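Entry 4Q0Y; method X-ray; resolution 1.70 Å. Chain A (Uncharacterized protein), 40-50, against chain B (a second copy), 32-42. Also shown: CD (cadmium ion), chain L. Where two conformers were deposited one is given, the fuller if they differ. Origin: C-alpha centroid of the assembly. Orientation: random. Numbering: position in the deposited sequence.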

# COMPACT_ATOMS: atom_id res chain seq x y z
N LYS A 40 -3.99 -7.56 0.36
CA LYS A 40 -2.86 -7.27 1.24
C LYS A 40 -2.63 -5.77 1.42
O LYS A 40 -2.50 -5.28 2.53
CB LYS A 40 -1.57 -7.86 0.65
CG LYS A 40 -0.37 -7.64 1.52
CD LYS A 40 0.92 -8.17 0.87
CE LYS A 40 1.84 -7.06 0.43
NZ LYS A 40 3.14 -7.61 -0.07
N VAL A 41 -2.63 -5.05 0.30
CA VAL A 41 -2.45 -3.60 0.28
C VAL A 41 -3.53 -2.91 1.11
O VAL A 41 -3.21 -2.05 1.92
CB VAL A 41 -2.37 -3.05 -1.16
CG1 VAL A 41 -2.46 -1.53 -1.23
CG2 VAL A 41 -1.06 -3.50 -1.83
N ILE A 42 -4.78 -3.31 0.92
CA ILE A 42 -5.89 -2.77 1.74
C ILE A 42 -5.64 -3.02 3.23
O ILE A 42 -5.70 -2.08 4.00
CB ILE A 42 -7.27 -3.33 1.27
CG1 ILE A 42 -7.63 -2.76 -0.12
CG2 ILE A 42 -8.36 -3.05 2.30
CD1 ILE A 42 -8.80 -3.46 -0.83
N MSE A 43 -5.30 -4.25 3.59
CA MSE A 43 -5.12 -4.62 5.01
C MSE A 43 -3.98 -3.87 5.66
O MSE A 43 -4.06 -3.51 6.83
CB MSE A 43 -5.02 -6.13 5.15
CG MSE A 43 -6.31 -6.89 4.77
SE MSE A 43 -7.85 -6.37 5.92
CE MSE A 43 -7.07 -6.99 7.58
N ASN A 44 -2.90 -3.62 4.92
CA ASN A 44 -1.76 -2.84 5.41
C ASN A 44 -1.98 -1.33 5.42
O ASN A 44 -1.14 -0.61 5.93
CB ASN A 44 -0.48 -3.14 4.58
CG ASN A 44 0.18 -4.48 4.92
OD1 ASN A 44 0.03 -4.99 6.02
ND2 ASN A 44 0.95 -5.01 3.98
N SER A 45 -3.07 -0.84 4.80
CA SER A 45 -3.31 0.61 4.65
C SER A 45 -4.52 1.11 5.42
O SER A 45 -4.94 2.26 5.22
CB SER A 45 -3.47 1.00 3.18
OG SER A 45 -2.51 0.38 2.35
N LEU A 46 -5.06 0.28 6.31
CA LEU A 46 -6.32 0.62 7.02
C LEU A 46 -6.21 1.91 7.82
O LEU A 46 -7.17 2.68 7.83
CB LEU A 46 -6.76 -0.55 7.92
CG LEU A 46 -7.09 -1.88 7.28
CD1 LEU A 46 -7.31 -2.94 8.36
CD2 LEU A 46 -8.30 -1.78 6.36
N ASP A 47 -5.05 2.17 8.42
CA ASP A 47 -4.80 3.35 9.26
C ASP A 47 -3.95 4.45 8.59
O ASP A 47 -3.69 5.47 9.22
CB ASP A 47 -4.11 2.91 10.56
CG ASP A 47 -4.97 1.99 11.41
OD1 ASP A 47 -6.19 2.22 11.53
OD2 ASP A 47 -4.42 1.02 11.98
N THR A 48 -3.53 4.23 7.35
CA THR A 48 -2.54 5.09 6.65
C THR A 48 -2.96 5.49 5.22
O THR A 48 -2.10 5.88 4.42
CB THR A 48 -1.16 4.38 6.62
OG1 THR A 48 -1.29 3.11 6.00
CG2 THR A 48 -0.60 4.21 8.01
N SER A 49 -4.26 5.46 4.90
CA SER A 49 -4.76 5.94 3.59
C SER A 49 -6.01 6.82 3.71
O SER A 49 -6.84 6.63 4.60
CB SER A 49 -5.01 4.78 2.62
OG SER A 49 -5.74 3.71 3.19
N GLU A 50 -6.13 7.79 2.81
CA GLU A 50 -7.27 8.71 2.77
C GLU A 50 -8.60 8.01 2.43
O GLU A 50 -9.67 8.51 2.82
CB GLU A 50 -7.02 9.87 1.79
N ASP B 32 7.43 10.05 9.29
CA ASP B 32 5.99 9.92 9.51
C ASP B 32 5.46 8.58 8.99
O ASP B 32 5.65 8.24 7.81
CB ASP B 32 5.26 11.04 8.76
CG ASP B 32 3.77 11.01 8.99
OD1 ASP B 32 3.33 11.41 10.07
OD2 ASP B 32 3.04 10.54 8.10
N GLU B 33 4.82 7.81 9.88
CA GLU B 33 4.32 6.47 9.53
C GLU B 33 3.43 6.43 8.27
O GLU B 33 3.63 5.57 7.39
CB GLU B 33 3.57 5.86 10.73
CG GLU B 33 3.19 4.40 10.60
CD GLU B 33 4.37 3.46 10.47
OE1 GLU B 33 5.54 3.85 10.76
OE2 GLU B 33 4.15 2.27 10.09
N GLU B 34 2.50 7.37 8.17
CA GLU B 34 1.61 7.45 7.02
C GLU B 34 2.34 7.77 5.70
O GLU B 34 2.02 7.16 4.67
CB GLU B 34 0.47 8.44 7.27
CG GLU B 34 -0.39 8.67 6.05
CD GLU B 34 -1.82 9.08 6.35
OE1 GLU B 34 -2.27 9.16 7.51
OE2 GLU B 34 -2.53 9.30 5.35
N LYS B 35 3.30 8.69 5.72
CA LYS B 35 4.08 9.01 4.52
C LYS B 35 4.93 7.81 4.08
O LYS B 35 4.98 7.47 2.89
CB LYS B 35 4.98 10.21 4.75
CG LYS B 35 4.19 11.48 4.98
CD LYS B 35 5.12 12.65 5.29
CE LYS B 35 4.23 13.89 5.38
NZ LYS B 35 4.99 15.07 5.87
N LEU B 36 5.55 7.15 5.06
CA LEU B 36 6.37 5.96 4.79
C LEU B 36 5.55 4.81 4.21
O LEU B 36 5.98 4.16 3.22
CB LEU B 36 7.13 5.52 6.04
CG LEU B 36 8.16 6.52 6.57
CD1 LEU B 36 8.71 6.03 7.89
CD2 LEU B 36 9.27 6.79 5.57
N SER B 37 4.36 4.59 4.78
CA SER B 37 3.42 3.56 4.28
C SER B 37 3.01 3.83 2.83
O SER B 37 3.06 2.93 2.00
CB SER B 37 2.18 3.48 5.18
OG SER B 37 1.10 2.71 4.63
N LYS B 38 2.68 5.09 2.52
CA LYS B 38 2.34 5.46 1.14
C LYS B 38 3.51 5.25 0.16
O LYS B 38 3.32 4.72 -0.96
CB LYS B 38 1.83 6.88 1.07
CG LYS B 38 0.46 7.09 1.69
CD LYS B 38 0.19 8.57 1.86
CE LYS B 38 -1.14 8.86 2.47
NZ LYS B 38 -1.38 10.33 2.62
N PHE B 39 4.73 5.59 0.58
CA PHE B 39 5.91 5.37 -0.29
C PHE B 39 6.21 3.88 -0.49
O PHE B 39 6.56 3.45 -1.59
CB PHE B 39 7.14 6.08 0.23
CG PHE B 39 8.22 6.23 -0.81
CD1 PHE B 39 8.02 7.06 -1.90
CD2 PHE B 39 9.38 5.48 -0.75
CE1 PHE B 39 8.99 7.17 -2.90
CE2 PHE B 39 10.37 5.59 -1.72
CZ PHE B 39 10.17 6.44 -2.80
N LYS B 40 6.03 3.08 0.57
CA LYS B 40 6.19 1.61 0.47
C LYS B 40 5.30 1.04 -0.63
O LYS B 40 5.75 0.22 -1.43
CB LYS B 40 5.86 0.92 1.80
CG LYS B 40 6.09 -0.59 1.77
CD LYS B 40 5.62 -1.27 3.06
CE LYS B 40 4.39 -2.12 2.87
NZ LYS B 40 4.05 -2.89 4.09
N VAL B 41 4.03 1.44 -0.62
CA VAL B 41 3.05 0.93 -1.56
C VAL B 41 3.49 1.23 -3.01
O VAL B 41 3.46 0.34 -3.86
CB VAL B 41 1.64 1.48 -1.26
CG1 VAL B 41 0.67 1.21 -2.40
CG2 VAL B 41 1.12 0.84 0.04
N ILE B 42 3.94 2.46 -3.26
CA ILE B 42 4.48 2.83 -4.58
C ILE B 42 5.68 1.94 -4.96
O ILE B 42 5.68 1.36 -6.05
CB ILE B 42 4.88 4.32 -4.65
CG1 ILE B 42 3.61 5.16 -4.62
CG2 ILE B 42 5.75 4.61 -5.89
CD1 ILE B 42 3.85 6.63 -4.37
CD CD L . 6.50 1.84 10.66
O HOH W 1 -0.70 3.91 2.76
O HOH W 2 6.29 -0.15 9.63
O HOH W 3 5.69 1.26 12.90
O HOH W 4 6.69 2.49 8.44

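Two copies of one protein meet along nearly antiparallel helices. The axes of helix 40-44 of chain A and helix 33-42 of chain B run at 173° and come no closer than 11.5 Å, so the helical backbones themselves stand well apart. The gap narrows where chain A leaves its helix: the CA atoms of A:Val41 and B:Val41 lie 7.4 Å apart, those of A:Thr48 and B:Glu34 only 4.8 Å. Together the stretches bury 388 Å², and A:Thr48 contributes the largest share of any residue.

The direct hydrogen bond across the contact joins two hydroxyls, A:Thr48 OG1 and B:Ser37 OG, at 2.8 Å. B:Ser37 points its CA-to-CB bond toward chain A, and the p rotamer of A:Thr48 leaves OG1 within reach. Water 1 adds a second link between the same residues: it donates to A:Thr48 O at 2.9 Å and is hydrogen-bonded to B:Ser37 OG, also at 2.9 Å. One serine hydroxyl thus serves both the threonine side chain and, through water, its backbone carbonyl.

Apolar contact is modest. A:Val41 CG1 and B:Val41 CG1 meet at 4.3 Å, a loose van der Waals approach between copies of the same residue. Beside them, A:Ser45 OG lies 4.3 Å from B:Val41 CG2, but its hydrogen bond goes to its own chain, to A:Val41 O at 2.6 Å.

Charged and polar side chains add further contacts. Beside A:Thr48, B:Lys38 NZ and B:Glu34 OE2 form a salt bridge at 3.1 Å, its hydrogen bond weak; residues four apart on a helix lie on the same side, which lets opposite charges pair. The pair borders A:Thr48, whose O is 3.7 Å from B:Lys38 CE and 3.6 Å from B:Glu34 OE2. Farther along, A:Asn44 ND2 and B:Lys40 NZ approach to 3.8 Å; both are nitrogens, and each is hydrogen-bonded elsewhere in the structure.

Bonds within each chain hold the partners in shape. In chain A, A:Thr48 N donates to A:Ser45 O at 3.2 Å, and A:Ser49 OG donates to the same A:Ser45 O at 2.6 Å, tying down the turn that presents A:Thr48. In chain B, A:Thr48's partner helix is capped by B:Asp32, whose OD2 accepts from B:Lys35 N at 3.0 Å. Next to the cap, B:Glu33 binds cadmium through both carboxylate oxygens, OE1 at 2.2 Å and OE2 at 2.5 Å from CD, with waters 2, 3 and 4 as further ligands.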